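Local coordinates for CELL WALL surface anchor family protein (Streptococcus pneumoniae, PDB 2X9X) that forms the repeating backbone subunit of the pneumococcal pilus, a surface fibre that probably serves in cell adhesion, at residues Asn30-Asp35 and Gly384-Thr389; Gly280-Ile285 and Lys371-Ala376. The protein carries 1 engineered substitution. All coordinates share one frame; numbering follows the deposited sequence.

Interaction 1: Asn30-Asp35 and Gly384-Thr389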
loop_
_atom_site.group_PDB
_atom_site.type_symbol
_atom_site.label_atom_id
_atom_site.label_comp_id
_atom_site.label_asym_id
_atom_site.label_seq_id
_atom_site.Cartn_x
_atom_site.Cartn_y
_atom_site.Cartn_z
ATOM N N ASN A 30 10.162 -6.313 0.326
ATOM C CA ASN A 30 9.546 -6.759 -0.914
ATOM C C ASN A 30 8.520 -7.869 -0.678
ATOM O O ASN A 30 8.824 -8.887 -0.048
ATOM C CB ASN A 30 10.662 -7.226 -1.849
ATOM C CG ASN A 30 10.163 -7.720 -3.190
ATOM O OD1 ASN A 30 9.165 -7.238 -3.746
ATOM N ND2 ASN A 30 10.881 -8.676 -3.733
ATOM N N HIS A 31 7.302 -7.652 -1.168
ATOM C CA HIS A 31 6.247 -8.662 -1.168
ATOM C C HIS A 31 5.635 -8.742 -2.561
ATOM O O HIS A 31 5.829 -7.842 -3.383
ATOM C CB HIS A 31 5.144 -8.297 -0.170
ATOM C CG HIS A 31 5.529 -8.486 1.262
ATOM N ND1 HIS A 31 5.103 -9.564 2.009
ATOM C CD2 HIS A 31 6.300 -7.738 2.087
ATOM C CE1 HIS A 31 5.592 -9.470 3.233
ATOM N NE2 HIS A 31 6.320 -8.370 3.308
ATOM N N GLN A 32 4.894 -9.814 -2.836
ATOM C CA GLN A 32 4.114 -9.860 -4.070
ATOM C C GLN A 32 2.641 -9.576 -3.786
ATOM O O GLN A 32 2.162 -9.772 -2.664
ATOM C CB GLN A 32 4.294 -11.186 -4.815
ATOM C CG GLN A 32 3.691 -12.387 -4.138
ATOM C CD GLN A 32 3.882 -13.681 -4.942
ATOM O OE1 GLN A 32 4.917 -13.899 -5.577
ATOM N NE2 GLN A 32 2.877 -14.547 -4.900
ATOM N N VAL A 33 1.929 -9.089 -4.794
ATOM C CA VAL A 33 0.502 -8.839 -4.635
ATOM C C VAL A 33 -0.205 -10.110 -4.159
ATOM O O VAL A 33 0.071 -11.222 -4.633
ATOM C CB VAL A 33 -0.143 -8.293 -5.933
ATOM C CG1 VAL A 33 -0.006 -9.297 -7.071
ATOM C CG2 VAL A 33 -1.611 -7.932 -5.699
ATOM N N GLY A 34 -1.094 -9.947 -3.188
ATOM C CA GLY A 34 -1.827 -11.070 -2.640
ATOM C C GLY A 34 -1.218 -11.603 -1.359
ATOM O O GLY A 34 -1.849 -12.395 -0.656
ATOM N N ASP A 35 0.008 -11.190 -1.055
ATOM C CA ASP A 35 0.638 -11.607 0.197
ATOM C C ASP A 35 -0.188 -11.125 1.389
ATOM O O ASP A 35 -0.670 -9.989 1.410
ATOM C CB ASP A 35 2.061 -11.053 0.320
ATOM C CG ASP A 35 3.098 -11.899 -0.406
ATOM O OD1 ASP A 35 2.757 -12.992 -0.912
ATOM O OD2 ASP A 35 4.271 -11.460 -0.461
ATOM N N GLY A 384 3.676 -6.310 -9.553
ATOM C CA GLY A 384 3.262 -6.999 -8.341
ATOM C C GLY A 384 4.133 -8.173 -7.929
ATOM O O GLY A 384 3.674 -9.070 -7.214
ATOM N N LEU A 385 5.392 -8.159 -8.356
ATOM C CA LEU A 385 6.283 -9.312 -8.189
ATOM C C LEU A 385 7.323 -9.195 -7.084
ATOM O O LEU A 385 7.697 -8.097 -6.663
ATOM C CB LEU A 385 7.043 -9.571 -9.493
ATOM C CG LEU A 385 6.218 -9.851 -10.750
ATOM C CD1 LEU A 385 7.128 -10.032 -11.972
ATOM C CD2 LEU A 385 5.302 -11.054 -10.541
ATOM N N LEU A 386 7.801 -10.357 -6.647
ATOM C CA LEU A 386 9.028 -10.470 -5.874
ATOM C C LEU A 386 10.246 -10.327 -6.784
ATOM O O LEU A 386 10.208 -10.699 -7.962
ATOM C CB LEU A 386 9.103 -11.840 -5.203
ATOM C CG LEU A 386 8.089 -12.129 -4.099
ATOM C CD1 LEU A 386 8.097 -13.611 -3.777
ATOM C CD2 LEU A 386 8.418 -11.308 -2.867
ATOM N N ALA A 387 11.330 -9.807 -6.222
ATOM C CA ALA A 387 12.601 -9.745 -6.930
ATOM C C ALA A 387 13.036 -11.145 -7.345
ATOM O O ALA A 387 12.759 -12.131 -6.649
ATOM C CB ALA A 387 13.665 -9.101 -6.056
ATOM N N GLY A 388 13.714 -11.233 -8.482
ATOM C CA GLY A 388 14.262 -12.502 -8.917
ATOM C C GLY A 388 14.591 -12.553 -10.391
ATOM O O GLY A 388 14.434 -11.563 -11.116
ATOM N N THR A 389 15.052 -13.718 -10.832
ATOM C CA THR A 389 15.361 -13.946 -12.234
ATOM C C THR A 389 14.249 -14.762 -12.868
ATOM O O THR A 389 13.991 -15.898 -12.464
ATOM C CB THR A 389 16.691 -14.693 -12.401
ATOM O OG1 THR A 389 17.730 -13.968 -11.730
ATOM C CG2 THR A 389 17.037 -14.838 -13.871
HETATM O O HOH W 1 6.485 -12.753 -7.540
#
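The carbonyl oxygen Gly384 O receives the backbone N of Val33 at 3.0 Å, and aliphatic carbons close in around that bond: Gln32 CB stands 3.3 Å from Gly384 O, and Val33 CG1 lies 3.7 Å from the same oxygen. The donor sits 29° out of the carbonyl plane. Two bonds from within 30-35 brace the donor side. Asp35 OD2 takes the backbone N of Gln32 at 3.0 Å from above the carboxylate plane, while His31 ND1 gives Asp35 OD2 a second, weak bond; the imidazole meets the carboxylate with its edge. Asp35 N in turn binds Gln32 O, closing a type II turn whose third position is Gly34.

With CG set between the backbone N and the carbonyl carbon (chi1 69°), the Gln32 chain runs extended and crosses Leu386 aslant, with Gln32 OE1 3.7 Å from Leu386 CD1. Gln32 OE1 also accepts a water proton at 2.8 Å, and that water accepts from the backbone N of Leu386, so a single solvent molecule links the two segments. On the other flank of Leu386, the Asn30 side chain rests on Leu386 and Ala387.

Strand 260-271 spans both segments through Thr263 OG1, which bonds to His31 O and more weakly to Leu385 O; Phe358 of strand 358-361 packs on Gln32, Val33 and Leu385. Here a loop of a Cna-B-like region meets a corner of the prealbumin-like one, and at that corner a G1 beta bulge sets Gly384 and Leu385 together opposite Tyr264.

Interaction 2: Gly280-Ile285 and Lys371-Ala376; sequences GAEFVI and KLVSDA
Gly280 begins the pairing by donating its backbone N to Ser374 O at 2.8 Å, a bond just ahead of the antiparallel ladder, whose bridged pairs are Glu282-Val373 and Phe283-Leu372. The ladder belongs to a four-stranded antiparallel sheet to which a Cna-B-like and a prealbumin-like sequence region both contribute. Strand 372-373 is outermost there, and strand 282-286 lies between it and strand 388-394. Ala281 is held twice by one residue: its N donates to Ser374 OG at 3.0 Å, and its O accepts from Ser374 N at 3.0 Å. Lodged between the backbone N and carbonyl carbon of its own residue (chi1 63°), Ser374 OG faces Ala281 and passes its own proton on to Leu278 O, so the hydroxyl bridges two backbone groups.

Glu282 and Val373 form a non-hydrogen-bonded pair, their side chains side by side on one face, with Glu282 CG 4.0 Å from Val373 CG2. The carboxylate has two outlets. OE2 makes a salt bridge with Lys314, whereas a water lies 2.7 Å from Glu282 OE1 and 3.0 Å from Lys371 NZ. Glu282 OE1 and Lys371 NZ are 4.3 Å apart, beyond a salt bridge, yet probably attract. With chi1 and chi2 both extended, Lys371 CD lies against Glu282 OE1, and the bend at chi3 (-67°) then turns CE beside Val284 CG1.

Phe283 and Leu372 follow as a hydrogen-bonded pair, N to O in both directions, with side chains on the opposite face. The Phe283 ring has Leu372 O at its edge and stacks on Phe380. Last, Ile285 crosses Leu372 obliquely, and their two CD1 methyls meet at 4.1 Å.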
loop_
_atom_site.group_PDB
_atom_site.type_symbol
_atom_site.label_atom_id
_atom_site.label_comp_id
_atom_site.label_asym_id
_atom_site.label_seq_id
_atom_site.Cartn_x
_atom_site.Cartn_y
_atom_site.Cartn_z
ATOM N N GLY A 280 0.873 -7.164 -30.831
ATOM C CA GLY A 280 0.200 -8.450 -30.847
ATOM C C GLY A 280 1.034 -9.671 -30.512
ATOM O O GLY A 280 0.554 -10.797 -30.640
ATOM N N ALA A 281 2.275 -9.471 -30.086
ATOM C CA ALA A 281 3.078 -10.593 -29.611
ATOM C C ALA A 281 2.576 -10.979 -28.222
ATOM O O ALA A 281 2.246 -10.110 -27.410
ATOM C CB ALA A 281 4.553 -10.228 -29.570
ATOM N N GLU A 282 2.505 -12.278 -27.953
ATOM C CA GLU A 282 1.989 -12.756 -26.672
ATOM C C GLU A 282 3.026 -13.576 -25.915
ATOM O O GLU A 282 3.768 -14.359 -26.519
ATOM C CB GLU A 282 0.696 -13.554 -26.877
ATOM C CG GLU A 282 -0.375 -12.774 -27.637
ATOM C CD GLU A 282 -1.716 -13.491 -27.713
ATOM O OE1 GLU A 282 -1.848 -14.599 -27.151
ATOM O OE2 GLU A 282 -2.644 -12.936 -28.336
ATOM N N PHE A 283 3.071 -13.384 -24.596
ATOM C CA PHE A 283 4.082 -14.004 -23.744
ATOM C C PHE A 283 3.519 -14.512 -22.424
ATOM O O PHE A 283 2.533 -13.984 -21.902
ATOM C CB PHE A 283 5.179 -12.994 -23.403
ATOM C CG PHE A 283 5.897 -12.453 -24.592
ATOM C CD1 PHE A 283 7.079 -13.033 -25.025
ATOM C CD2 PHE A 283 5.395 -11.362 -25.282
ATOM C CE1 PHE A 283 7.748 -12.536 -26.129
ATOM C CE2 PHE A 283 6.058 -10.862 -26.390
ATOM C CZ PHE A 283 7.237 -11.448 -26.811
ATOM N N VAL A 284 4.175 -15.530 -21.878
ATOM C CA VAL A 284 3.953 -15.935 -20.499
ATOM C C VAL A 284 5.275 -15.830 -19.743
ATOM O O VAL A 284 6.329 -15.606 -20.350
ATOM C CB VAL A 284 3.384 -17.366 -20.394
ATOM C CG1 VAL A 284 2.004 -17.432 -21.054
ATOM C CG2 VAL A 284 4.342 -18.376 -21.019
ATOM N N ILE A 285 5.217 -15.968 -18.424
ATOM C CA ILE A 285 6.410 -15.857 -17.594
ATOM C C ILE A 285 6.725 -17.170 -16.879
ATOM O O ILE A 285 5.860 -17.759 -16.225
ATOM C CB ILE A 285 6.261 -14.721 -16.563
ATOM C CG1 ILE A 285 6.170 -13.373 -17.281
ATOM C CG2 ILE A 285 7.430 -14.729 -15.589
ATOM C CD1 ILE A 285 5.759 -12.221 -16.385
ATOM N N LYS A 371 -1.015 -13.742 -19.300
ATOM C CA LYS A 371 -0.598 -13.574 -20.687
ATOM C C LYS A 371 -0.424 -12.101 -21.038
ATOM O O LYS A 371 -1.370 -11.306 -20.967
ATOM C CB LYS A 371 -1.590 -14.243 -21.642
ATOM C CG LYS A 371 -1.172 -14.158 -23.097
ATOM C CD LYS A 371 -1.758 -15.292 -23.906
ATOM C CE LYS A 371 -1.169 -16.630 -23.474
ATOM N NZ LYS A 371 -1.800 -17.759 -24.205
ATOM N N LEU A 372 0.797 -11.744 -21.421
ATOM C CA LEU A 372 1.117 -10.369 -21.778
ATOM C C LEU A 372 1.043 -10.212 -23.291
ATOM O O LEU A 372 1.363 -11.144 -24.025
ATOM C CB LEU A 372 2.506 -10.000 -21.259
ATOM C CG LEU A 372 2.731 -10.327 -19.778
ATOM C CD1 LEU A 372 4.148 -9.946 -19.345
ATOM C CD2 LEU A 372 1.684 -9.632 -18.914
ATOM N N VAL A 373 0.610 -9.037 -23.748
ATOM C CA VAL A 373 0.424 -8.771 -25.174
ATOM C C VAL A 373 0.984 -7.394 -25.518
ATOM O O VAL A 373 0.668 -6.416 -24.849
ATOM C CB VAL A 373 -1.080 -8.786 -25.560
ATOM C CG1 VAL A 373 -1.242 -8.592 -27.066
ATOM C CG2 VAL A 373 -1.766 -10.085 -25.098
ATOM N N SER A 374 1.813 -7.315 -26.555
ATOM C CA SER A 374 2.434 -6.047 -26.924
ATOM C C SER A 374 1.448 -5.120 -27.641
ATOM O O SER A 374 0.679 -5.563 -28.498
ATOM C CB SER A 374 3.684 -6.278 -27.787
ATOM O OG SER A 374 3.360 -6.907 -29.018
ATOM N N ASP A 375 1.467 -3.837 -27.287
ATOM C CA ASP A 375 0.634 -2.852 -27.984
ATOM C C ASP A 375 1.320 -2.359 -29.262
ATOM O O ASP A 375 2.326 -2.929 -29.682
ATOM C CB ASP A 375 0.208 -1.697 -27.057
ATOM C CG ASP A 375 1.365 -0.800 -26.631
ATOM O OD1 ASP A 375 2.463 -0.880 -27.224
ATOM O OD2 ASP A 375 1.162 0.009 -25.694
ATOM N N ALA A 376 0.766 -1.322 -29.884
ATOM C CA ALA A 376 1.283 -0.838 -31.163
ATOM C C ALA A 376 2.654 -0.173 -31.033
ATOM O O ALA A 376 3.334 0.081 -32.032
ATOM C CB ALA A 376 0.287 0.108 -31.821
HETATM O O HOH W 2 -0.642 -17.011 -26.821
#

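How the interactions relate
Interaction 2 is nested inside the loop that interaction 1 closes. Interaction 1 joins segments 349 residues apart, while interaction 2 joins segments 86 residues apart within that span. Their centres are 20 Å apart and their nearest atoms about 5 Å, without touching. A shared sheet connects them: strand 388-394, which begins at the end of 384-389, is the neighbour of strand 282-286. Interaction 2 thus builds within one sheet, whereas interaction 1 ties the loop at 30-35 to a corner next to it. None of the sodium ligands, Asp136, Val137, Asp255 and Glu258, belongs to either contact.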